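Local structure of CysQ, sulfite synthesis pathway protein (Bacteroides thetaiotaomicron VPI-5482, 3B8B) at residues Ala73-Asn76 with Glu77-Phe80. The protein probably removes the 3'-phosphate from adenosine 3',5'-bisphosphate to give AMP, as a magnesium-dependent phosphatase of the inositol monophosphatase superfamily. Sequence-based numbering, arbitrary orientation.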
ATOM      1  N   ALA A  73      16.219   0.167   8.974  1.00 18.84           N
ATOM      2  CA  ALA A  73      16.928  -0.454  10.087  1.00 18.69           C
ATOM      3  C   ALA A  73      16.629  -1.953  10.106  1.00 19.11           C
ATOM      4  O   ALA A  73      17.502  -2.756  10.433  1.00 19.42           O
ATOM      5  CB  ALA A  73      16.582   0.183  11.443  1.00 18.93           C
ATOM      6  N   ILE A  74      15.412  -2.327   9.720  1.00 18.27           N
ATOM      7  CA  ILE A  74      15.010  -3.727   9.617  1.00 18.65           C
ATOM      8  C   ILE A  74      15.297  -4.304   8.225  1.00 18.38           C
ATOM      9  O   ILE A  74      15.983  -5.316   8.128  1.00 18.93           O
ATOM     10  CB  ILE A  74      13.518  -3.915  10.029  1.00 19.32           C
ATOM     11  CG1 ILE A  74      13.344  -3.574  11.519  1.00 18.84           C
ATOM     12  CG2 ILE A  74      13.007  -5.335   9.694  1.00 18.68           C
ATOM     13  CD1 ILE A  74      11.906  -3.370  11.935  1.00 21.14           C
ATOM     14  N   LEU A  75      14.822  -3.656   7.163  1.00 18.29           N
ATOM     15  CA  LEU A  75      14.945  -4.243   5.831  1.00 18.05           C
ATOM     16  C   LEU A  75      16.402  -4.370   5.354  1.00 17.39           C
ATOM     17  O   LEU A  75      16.734  -5.284   4.606  1.00 18.26           O
ATOM     18  CB  LEU A  75      14.113  -3.492   4.800  1.00 17.32           C
ATOM     19  CG  LEU A  75      12.601  -3.442   5.088  1.00 17.47           C
ATOM     20  CD1 LEU A  75      11.875  -2.753   3.883  1.00 19.55           C
ATOM     21  CD2 LEU A  75      12.047  -4.850   5.370  1.00 18.70           C
ATOM     22  N   ASN A  76      17.284  -3.488   5.808  1.00 18.33           N
ATOM     23  CA  ASN A  76      18.694  -3.600   5.424  1.00 18.43           C
ATOM     24  C   ASN A  76      19.331  -4.914   5.893  1.00 18.61           C
ATOM     25  O   ASN A  76      20.340  -5.361   5.336  1.00 20.12           O
ATOM     26  CB  ASN A  76      19.520  -2.439   5.984  1.00 19.09           C
ATOM     27  CG  ASN A  76      19.325  -1.123   5.229  1.00 20.72           C
ATOM     28  OD1 ASN A  76      18.807  -1.077   4.106  1.00 21.90           O
ATOM     29  ND2 ASN A  76      19.732  -0.039   5.867  1.00 22.10           N
ATOM     30  N   GLU A  77      18.769  -5.487   6.957  1.00 18.56           N
ATOM     31  CA  GLU A  77      19.250  -6.750   7.533  1.00 18.23           C
ATOM     32  C   GLU A  77      18.866  -7.980   6.696  1.00 18.17           C
ATOM     33  O   GLU A  77      19.480  -9.046   6.799  1.00 17.23           O
ATOM     34  CB  GLU A  77      18.709  -6.935   8.952  1.00 19.13           C
ATOM     35  CG  GLU A  77      19.197  -5.903   9.919  1.00 19.70           C
ATOM     36  CD  GLU A  77      20.695  -6.002  10.079  1.00 19.87           C
ATOM     37  OE1 GLU A  77      21.206  -7.132  10.307  1.00 19.58           O
ATOM     38  OE2 GLU A  77      21.368  -4.953   9.960  1.00 23.41           O
ATOM     39  N   THR A  78      17.801  -7.829   5.917  1.00 18.39           N
ATOM     40  CA  THR A  78      17.337  -8.891   5.073  1.00 19.00           C
ATOM     41  C   THR A  78      18.282  -9.067   3.902  1.00 19.59           C
ATOM     42  O   THR A  78      19.090  -8.179   3.586  1.00 20.06           O
ATOM     43  CB  THR A  78      15.910  -8.590   4.526  1.00 18.55           C
ATOM     44  OG1 THR A  78      16.021  -7.595   3.494  1.00 18.23           O
ATOM     45  CG2 THR A  78      14.947  -8.156   5.639  1.00 18.64           C
ATOM     46  N   PRO A  79      18.163 -10.197   3.190  1.00 20.95           N
ATOM     47  CA  PRO A  79      18.981 -10.397   2.029  1.00 21.94           C
ATOM     48  C   PRO A  79      18.657  -9.564   0.808  1.00 22.42           C
ATOM     49  O   PRO A  79      19.328  -9.706  -0.191  1.00 23.43           O
ATOM     50  CB  PRO A  79      18.767 -11.889   1.711  1.00 22.36           C
ATOM     51  CG  PRO A  79      17.549 -12.222   2.285  1.00 22.92           C
ATOM     52  CD  PRO A  79      17.361 -11.393   3.490  1.00 21.87           C
ATOM     53  N   PHE A  80      17.624  -8.716   0.852  1.00 21.55           N
ATOM     54  CA  PHE A  80      17.187  -8.028  -0.337  1.00 20.99           C
ATOM     55  C   PHE A  80      17.410  -6.522  -0.262  1.00 20.96           C
ATOM     56  O   PHE A  80      17.151  -5.901   0.776  1.00 20.64           O
ATOM     57  CB  PHE A  80      15.688  -8.316  -0.588  1.00 20.81           C
ATOM     58  CG  PHE A  80      15.365  -9.779  -0.613  1.00 19.76           C
ATOM     59  CD1 PHE A  80      15.961 -10.621  -1.535  1.00 23.56           C
ATOM     60  CD2 PHE A  80      14.506 -10.326   0.311  1.00 22.71           C
ATOM     61  CE1 PHE A  80      15.697 -11.998  -1.526  1.00 22.29           C
ATOM     62  CE2 PHE A  80      14.232 -11.699   0.302  1.00 22.41           C
ATOM     63  CZ  PHE A  80      14.817 -12.518  -0.606  1.00 21.78           C
TER
HETATM   64  O   HOH W   1      20.184  -2.486  10.516  1.00 27.07           O
HETATM   65  O   HOH W   2      22.898  -4.897   7.454  1.00 44.02           O
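With chi1 at 75°, Thr78 sets OG1 between its own backbone N and carbonyl carbon, facing back to Leu75. The hydroxyl donates to Leu75 O, OG1 to O 2.7 Å, and lies in the carbonyl plane. Leu75 O also accepts from Thr78 N at 3.1 Å, with that donor well above the carbonyl plane. This second bond closes a type I turn from Leu75 to Thr78. One step earlier, Glu77 N donates to Ile74 O at 3.0 Å. Thr78 OG1 in turn accepts from Phe80 N at 3.3 Å, with a fairly straight N-H...O angle of 164°. That makes an ST turn. CG2 of Thr78 packs 3.5 Å from Leu75 O. Chi1 of Glu77 (-64°) sets CG beside its backbone N, with CG 3.6 Å from Ala73 O; the bend at chi2 then turns the carboxylate. A water donates to both Ala73 O and Glu77 OE2, bridging the carboxylate to the helix. Residues 77-80 lie in the loop between helix 59-75 and strand 82-84, and Trp102 NE1 on strand 100-108 also hydrogen-bonds to Thr78 OG1. A valine in place of Thr78 would probably leave Phe80 N and Trp102 NE1 without their acceptor and Leu75 O with one donor fewer. One hydroxyl thus serves both as donor and acceptor, tying the last turn of the helix, the loop and strand 100-108 together.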